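Local atomic coordinates of endo-xylogalacturonan hydrolase A (Aspergillus tubingensis, PDB entry 4C2L), a protein that degrades xylogalacturonan, the heavily xylose-substituted galacturonan of the hairy regions of pectin, as a secreted family 28 glycoside hydrolase. Residues V284-D295 against D322-S333. Sequence-based numbering, arbitrary orientation.
Sequences VTFNDFTVDNSD and DIVVSSFSGTTS. With SO4 (sulfate ion), chain I.
Phe289 and Phe328 point the same way from neighbouring parallel strands, their ring planes within 6° of each other but slid so far apart that they barely overlap. What lies over the centre of the Phe328 ring is instead Phe289 CB, 3.5 Å from the ring centroid, a CH-pi contact made almost straight down the normal. Phe328 CZ in turn sits 3.4 Å from Phe289 CG, offset toward the rim of that ring. The two side chains start alike, each CG beside its backbone N (chi1 near -85° in both), and with similar second torsions as well the planes end up nearly parallel. Val325 CG1 sits against the opposite face of Phe328, toward its rim, while Phe286 presents CB to CZ and its carbonyl O to the ring edge. Farther along the same face, Phe286 CE1 meets Ile323 CG2.

The face carrying Thr285, Asn287 and Ser326 is largely polar. Asn287 CG lies anti to the backbone N (chi1 -178°), a swing that takes the amide to Ser326, whose OG donates to OD1 over 2.7 Å. A water adds a second donor to OD1 and links it to Ser327 OG and a sulfate ion, probably from the crystallisation liquor; Asn287 ND2 binds sulfate O4 at 2.8 Å as well as Thr254. Past the corners of the chain, Ser333 OG donates to the anti lone pair of Asp295 OD1 (2.7 Å) and accepts from Lys335 N.

In-register backbone bonds, such as Phe286 N to Val324 O at 2.8 Å, join these successive coils of the right-handed parallel beta-helix of family 28. Strand 246-259 flanks 284-295, with Asn293 bonded to Asn260 beside a glycan; strand 350-358 flanks 322-333, placing Phe358 against Phe328. From strand 296-301, in another sheet of the coil, Phe298 meets the Phe286 ring edge-to-face.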
ATOM      1  N   VAL A 284      -5.577  15.973  -3.665  1.00 12.70           N
ATOM      2  CA  VAL A 284      -5.822  14.647  -3.121  1.00 12.63           C
ATOM      3  C   VAL A 284      -7.206  14.657  -2.499  1.00 13.11           C
ATOM      4  O   VAL A 284      -7.489  15.464  -1.626  1.00 12.51           O
ATOM      5  CB  VAL A 284      -4.758  14.245  -2.090  1.00 12.75           C
ATOM      6  CG1 VAL A 284      -5.105  12.895  -1.474  1.00 12.53           C
ATOM      7  CG2 VAL A 284      -3.376  14.205  -2.750  1.00 12.29           C
ATOM      8  N   THR A 285      -8.056  13.741  -2.950  1.00 13.46           N
ATOM      9  CA  THR A 285      -9.402  13.633  -2.388  1.00 14.09           C
ATOM     10  C   THR A 285      -9.612  12.272  -1.729  1.00 14.43           C
ATOM     11  O   THR A 285      -9.315  11.242  -2.333  1.00 14.35           O
ATOM     12  CB  THR A 285     -10.451  13.800  -3.498  1.00 15.36           C
ATOM     13  OG1 THR A 285     -10.373  15.131  -4.020  1.00 17.20           O
ATOM     14  CG2 THR A 285     -11.878  13.547  -2.943  1.00 15.35           C
ATOM     15  N   PHE A 286     -10.142  12.299  -0.508  1.00 13.64           N
ATOM     16  CA  PHE A 286     -10.535  11.108   0.223  1.00 13.94           C
ATOM     17  C   PHE A 286     -12.051  11.250   0.345  1.00 14.52           C
ATOM     18  O   PHE A 286     -12.536  12.127   1.067  1.00 14.63           O
ATOM     19  CB  PHE A 286      -9.938  11.096   1.625  1.00 14.18           C
ATOM     20  CG  PHE A 286      -8.429  11.202   1.681  1.00 14.53           C
ATOM     21  CD1 PHE A 286      -7.807  12.453   1.739  1.00 14.93           C
ATOM     22  CD2 PHE A 286      -7.634  10.057   1.741  1.00 15.41           C
ATOM     23  CE1 PHE A 286      -6.415  12.551   1.824  1.00 14.17           C
ATOM     24  CE2 PHE A 286      -6.245  10.150   1.823  1.00 15.23           C
ATOM     25  CZ  PHE A 286      -5.639  11.402   1.871  1.00 15.52           C
ATOM     26  N   ASN A 287     -12.784  10.398  -0.360  1.00 14.91           N
ATOM     27  CA  ASN A 287     -14.250  10.496  -0.429  1.00 15.37           C
ATOM     28  C   ASN A 287     -14.959   9.213   0.001  1.00 16.56           C
ATOM     29  O   ASN A 287     -14.481   8.114  -0.280  1.00 15.55           O
ATOM     30  CB  ASN A 287     -14.667  10.842  -1.858  1.00 16.46           C
ATOM     31  CG  ASN A 287     -16.168  11.010  -2.000  1.00 17.24           C
ATOM     32  OD1 ASN A 287     -16.770  11.907  -1.395  1.00 17.15           O
ATOM     33  ND2 ASN A 287     -16.787  10.146  -2.807  1.00 17.41           N
ATOM     34  N   ASP A 288     -16.104   9.346   0.671  1.00 17.26           N
ATOM     35  CA  ASP A 288     -16.950   8.175   0.956  1.00 18.83           C
ATOM     36  C   ASP A 288     -16.189   7.107   1.749  1.00 17.61           C
ATOM     37  O   ASP A 288     -16.029   5.961   1.291  1.00 16.94           O
ATOM     38  CB  ASP A 288     -17.480   7.569  -0.351  1.00 21.47           C
ATOM     39  CG  ASP A 288     -18.704   8.286  -0.894  1.00 26.38           C
ATOM     40  OD1 ASP A 288     -19.168   9.284  -0.286  1.00 29.58           O
ATOM     41  OD2 ASP A 288     -19.213   7.849  -1.953  1.00 29.58           O
ATOM     42  N   PHE A 289     -15.700   7.493   2.918  1.00 15.84           N
ATOM     43  CA  PHE A 289     -15.044   6.567   3.827  1.00 16.84           C
ATOM     44  C   PHE A 289     -15.989   6.138   4.924  1.00 18.55           C
ATOM     45  O   PHE A 289     -16.720   6.963   5.500  1.00 18.47           O
ATOM     46  CB  PHE A 289     -13.826   7.189   4.501  1.00 14.97           C
ATOM     47  CG  PHE A 289     -12.558   7.114   3.687  1.00 14.68           C
ATOM     48  CD1 PHE A 289     -12.494   7.648   2.400  1.00 14.89           C
ATOM     49  CD2 PHE A 289     -11.408   6.555   4.239  1.00 14.72           C
ATOM     50  CE1 PHE A 289     -11.316   7.596   1.660  1.00 14.44           C
ATOM     51  CE2 PHE A 289     -10.219   6.496   3.503  1.00 14.24           C
ATOM     52  CZ  PHE A 289     -10.171   7.023   2.222  1.00 14.18           C
ATOM     53  N   THR A 290     -15.953   4.846   5.212  1.00 18.21           N
ATOM     54  CA  THR A 290     -16.621   4.298   6.381  1.00 20.46           C
ATOM     55  C   THR A 290     -15.558   3.942   7.398  1.00 20.66           C
ATOM     56  O   THR A 290     -14.630   3.176   7.110  1.00 19.99           O
ATOM     57  CB  THR A 290     -17.474   3.079   5.987  1.00 21.95           C
ATOM     58  OG1 THR A 290     -18.472   3.520   5.053  1.00 23.66           O
ATOM     59  CG2 THR A 290     -18.153   2.470   7.203  1.00 23.45           C
ATOM     60  N   VAL A 291     -15.670   4.541   8.575  1.00 20.13           N
ATOM     61  CA  VAL A 291     -14.747   4.310   9.664  1.00 22.15           C
ATOM     62  C   VAL A 291     -15.433   3.323  10.623  1.00 24.85           C
ATOM     63  O   VAL A 291     -16.539   3.579  11.125  1.00 25.18           O
ATOM     64  CB  VAL A 291     -14.388   5.638  10.379  1.00 23.25           C
ATOM     65  CG1 VAL A 291     -13.378   5.413  11.495  1.00 25.17           C
ATOM     66  CG2 VAL A 291     -13.863   6.656   9.359  1.00 23.15           C
ATOM     67  N   ASP A 292     -14.786   2.185  10.844  1.00 23.56           N
ATOM     68  CA  ASP A 292     -15.309   1.165  11.748  1.00 22.92           C
ATOM     69  C   ASP A 292     -14.242   0.814  12.763  1.00 21.24           C
ATOM     70  O   ASP A 292     -13.371  -0.018  12.504  1.00 20.36           O
ATOM     71  CB  ASP A 292     -15.756  -0.061  10.941  1.00 25.18           C
ATOM     72  CG  ASP A 292     -16.225  -1.220  11.818  1.00 27.26           C
ATOM     73  OD1 ASP A 292     -16.250  -1.088  13.064  1.00 28.37           O
ATOM     74  OD2 ASP A 292     -16.535  -2.285  11.236  1.00 30.11           O
ATOM     75  N   ASN A 293     -14.297   1.473  13.918  1.00 19.90           N
ATOM     76  CA  ASN A 293     -13.388   1.188  15.017  1.00 20.51           C
ATOM     77  C   ASN A 293     -11.916   1.494  14.679  1.00 19.63           C
ATOM     78  O   ASN A 293     -11.007   0.871  15.211  1.00 20.52           O
ATOM     79  CB  ASN A 293     -13.552  -0.280  15.488  1.00 21.49           C
ATOM     80  CG  ASN A 293     -12.981  -0.511  16.866  1.00 23.53           C
ATOM     81  OD1 ASN A 293     -13.200   0.284  17.773  1.00 23.13           O
ATOM     82  ND2 ASN A 293     -12.236  -1.605  17.034  1.00 23.37           N
ATOM     83  N   SER A 294     -11.690   2.467  13.797  1.00 19.18           N
ATOM     84  CA  SER A 294     -10.332   2.951  13.529  1.00 18.33           C
ATOM     85  C   SER A 294      -9.955   4.030  14.545  1.00 18.27           C
ATOM     86  O   SER A 294     -10.833   4.724  15.054  1.00 19.26           O
ATOM     87  CB  SER A 294     -10.240   3.464  12.101  1.00 18.36           C
ATOM     88  OG  SER A 294     -10.385   2.372  11.201  1.00 19.28           O
ATOM     89  N   ASP A 295      -8.674   4.173  14.865  1.00 17.61           N
ATOM     90  CA  ASP A 295      -8.300   5.070  15.972  1.00 18.28           C
ATOM     91  C   ASP A 295      -8.531   6.556  15.669  1.00 18.73           C
ATOM     92  O   ASP A 295      -8.995   7.304  16.529  1.00 19.10           O
ATOM     93  CB  ASP A 295      -6.873   4.816  16.452  1.00 18.92           C
ATOM     94  CG  ASP A 295      -6.655   3.375  16.902  1.00 20.12           C
ATOM     95  OD1 ASP A 295      -7.591   2.760  17.461  1.00 20.43           O
ATOM     96  OD2 ASP A 295      -5.537   2.864  16.683  1.00 21.20           O
ATOM     97  N   ASP A 322      -5.428  21.809  -2.031  1.00 15.46           N
ATOM     98  CA  ASP A 322      -6.565  21.105  -2.625  0.50 15.78           C
ATOM     99  C   ASP A 322      -6.669  19.681  -2.090  1.00 15.45           C
ATOM    100  O   ASP A 322      -6.812  18.708  -2.851  1.00 15.36           O
ATOM    101  CB  ASP A 322      -6.497  21.131  -4.156  0.50 17.07           C
ATOM    102  CG  ASP A 322      -6.755  22.510  -4.719  0.50 18.12           C
ATOM    103  OD1 ASP A 322      -7.781  23.116  -4.355  0.50 19.28           O
ATOM    104  OD2 ASP A 322      -5.938  22.995  -5.521  0.50 18.96           O
ATOM    105  N   ILE A 323      -6.602  19.575  -0.769  1.00 14.47           N
ATOM    106  CA  ILE A 323      -6.842  18.305  -0.078  1.00 14.49           C
ATOM    107  C   ILE A 323      -8.316  18.324   0.303  1.00 14.32           C
ATOM    108  O   ILE A 323      -8.793  19.276   0.919  1.00 14.24           O
ATOM    109  CB  ILE A 323      -5.985  18.125   1.190  1.00 14.67           C
ATOM    110  CG1 ILE A 323      -4.503  18.474   0.928  1.00 14.95           C
ATOM    111  CG2 ILE A 323      -6.182  16.712   1.772  1.00 14.79           C
ATOM    112  CD1 ILE A 323      -3.804  17.643  -0.132  1.00 15.00           C
ATOM    113  N   VAL A 324      -9.039  17.291  -0.106  1.00 13.67           N
ATOM    114  CA  VAL A 324     -10.481  17.238   0.161  1.00 14.22           C
ATOM    115  C   VAL A 324     -10.792  15.965   0.936  1.00 14.92           C
ATOM    116  O   VAL A 324     -10.378  14.868   0.539  1.00 14.72           O
ATOM    117  CB  VAL A 324     -11.289  17.290  -1.147  1.00 14.64           C
ATOM    118  CG1 VAL A 324     -12.781  17.067  -0.864  1.00 15.04           C
ATOM    119  CG2 VAL A 324     -11.047  18.623  -1.858  1.00 14.41           C
ATOM    120  N   VAL A 325     -11.514  16.126   2.039  1.00 15.04           N
ATOM    121  CA  VAL A 325     -11.953  15.000   2.860  1.00 15.57           C
ATOM    122  C   VAL A 325     -13.469  15.144   2.860  1.00 16.90           C
ATOM    123  O   VAL A 325     -14.002  16.113   3.421  1.00 18.41           O
ATOM    124  CB  VAL A 325     -11.364  15.096   4.284  1.00 15.54           C
ATOM    125  CG1 VAL A 325     -11.961  14.060   5.238  1.00 16.25           C
ATOM    126  CG2 VAL A 325      -9.849  14.974   4.258  1.00 16.26           C
ATOM    127  N   SER A 326     -14.157  14.209   2.214  1.00 16.52           N
ATOM    128  CA  SER A 326     -15.610  14.331   2.044  1.00 17.65           C
ATOM    129  C   SER A 326     -16.349  13.034   2.337  1.00 18.13           C
ATOM    130  O   SER A 326     -15.892  11.955   1.964  1.00 16.66           O
ATOM    131  CB  SER A 326     -15.951  14.826   0.637  1.00 18.35           C
ATOM    132  OG  SER A 326     -15.344  14.026  -0.383  1.00 19.30           O
ATOM    133  N   SER A 327     -17.491  13.157   3.016  1.00 18.92           N
ATOM    134  CA  SER A 327     -18.382  12.034   3.288  1.00 19.80           C
ATOM    135  C   SER A 327     -17.685  10.935   4.063  1.00 19.35           C
ATOM    136  O   SER A 327     -17.501   9.827   3.546  1.00 19.35           O
ATOM    137  CB  SER A 327     -18.969  11.476   1.985  1.00 21.21           C
ATOM    138  OG  SER A 327     -19.807  12.419   1.351  1.00 24.65           O
ATOM    139  N   PHE A 328     -17.254  11.252   5.280  1.00 18.97           N
ATOM    140  CA  PHE A 328     -16.736  10.252   6.196  1.00 18.85           C
ATOM    141  C   PHE A 328     -17.829   9.940   7.211  1.00 20.97           C
ATOM    142  O   PHE A 328     -18.440  10.854   7.784  1.00 22.04           O
ATOM    143  CB  PHE A 328     -15.505  10.762   6.941  1.00 17.27           C
ATOM    144  CG  PHE A 328     -14.201  10.566   6.203  1.00 16.46           C
ATOM    145  CD1 PHE A 328     -14.067  10.925   4.861  1.00 16.58           C
ATOM    146  CD2 PHE A 328     -13.091  10.051   6.876  1.00 16.24           C
ATOM    147  CE1 PHE A 328     -12.854  10.758   4.197  1.00 15.95           C
ATOM    148  CE2 PHE A 328     -11.872   9.888   6.220  1.00 16.16           C
ATOM    149  CZ  PHE A 328     -11.755  10.236   4.879  1.00 16.26           C
ATOM    150  N   SER A 329     -18.055   8.659   7.453  1.00 20.29           N
ATOM    151  CA  SER A 329     -19.010   8.270   8.484  1.00 21.76           C
ATOM    152  C   SER A 329     -18.470   7.136   9.338  1.00 22.23           C
ATOM    153  O   SER A 329     -17.427   6.550   9.028  1.00 20.99           O
ATOM    154  CB  SER A 329     -20.348   7.903   7.848  1.00 22.83           C
ATOM    155  OG  SER A 329     -20.193   6.806   6.960  1.00 25.80           O
ATOM    156  N   GLY A 330     -19.176   6.844  10.423  1.00 21.52           N
ATOM    157  CA  GLY A 330     -18.821   5.745  11.292  1.00 22.09           C
ATOM    158  C   GLY A 330     -18.356   6.178  12.659  1.00 22.84           C
ATOM    159  O   GLY A 330     -18.593   7.315  13.085  1.00 23.66           O
ATOM    160  N   THR A 331     -17.684   5.255  13.340  1.00 22.18           N
ATOM    161  CA  THR A 331     -17.330   5.396  14.736  1.00 22.82           C
ATOM    162  C   THR A 331     -15.879   5.003  14.896  1.00 22.75           C
ATOM    163  O   THR A 331     -15.457   3.951  14.399  1.00 22.69           O
ATOM    164  CB  THR A 331     -18.206   4.466  15.619  1.00 23.79           C
ATOM    165  OG1 THR A 331     -19.581   4.612  15.238  1.00 25.30           O
ATOM    166  CG2 THR A 331     -18.066   4.804  17.087  1.00 25.08           C
ATOM    167  N   THR A 332     -15.121   5.841  15.596  1.00 21.27           N
ATOM    168  CA  THR A 332     -13.740   5.528  15.925  1.00 21.04           C
ATOM    169  C   THR A 332     -13.669   4.551  17.103  1.00 21.40           C
ATOM    170  O   THR A 332     -14.689   4.206  17.700  1.00 20.64           O
ATOM    171  CB  THR A 332     -12.915   6.789  16.247  1.00 21.08           C
ATOM    172  OG1 THR A 332     -13.585   7.567  17.252  1.00 21.21           O
ATOM    173  CG2 THR A 332     -12.704   7.649  14.986  1.00 19.80           C
ATOM    174  N   SER A 333     -12.456   4.119  17.422  1.00 21.36           N
ATOM    175  CA  SER A 333     -12.196   3.260  18.564  1.00 22.33           C
ATOM    176  C   SER A 333     -12.222   4.052  19.874  1.00 23.05           C
ATOM    177  O   SER A 333     -12.324   5.281  19.866  1.00 22.28           O
ATOM    178  CB  SER A 333     -10.822   2.615  18.409  1.00 22.15           C
ATOM    179  OG  SER A 333      -9.805   3.561  18.682  1.00 21.81           O
TER
HETATM  180  S   SO4 I1411     -20.988  10.325  -3.590  1.00 73.37           S
HETATM  181  O1  SO4 I1411     -21.562   9.417  -2.573  1.00 70.68           O
HETATM  182  O2  SO4 I1411     -21.343  11.724  -3.254  1.00 72.09           O
HETATM  183  O3  SO4 I1411     -21.532   9.988  -4.925  1.00 74.05           O
HETATM  184  O4  SO4 I1411     -19.516  10.175  -3.613  1.00 68.12           O
HETATM  185  O   HOH W   1      -8.810  17.424  -4.337  1.00 22.59           O
HETATM  186  O   HOH W   2     -19.274  12.717  -1.477  1.00 33.52           O
HETATM  187  O   HOH W   3     -19.397   7.523   4.419  1.00 24.96           O
HETATM  188  O   HOH W   4     -15.820   1.803  17.688  1.00 29.39           O
HETATM  189  O   HOH W   5      -9.866   6.582  18.950  1.00 19.81           O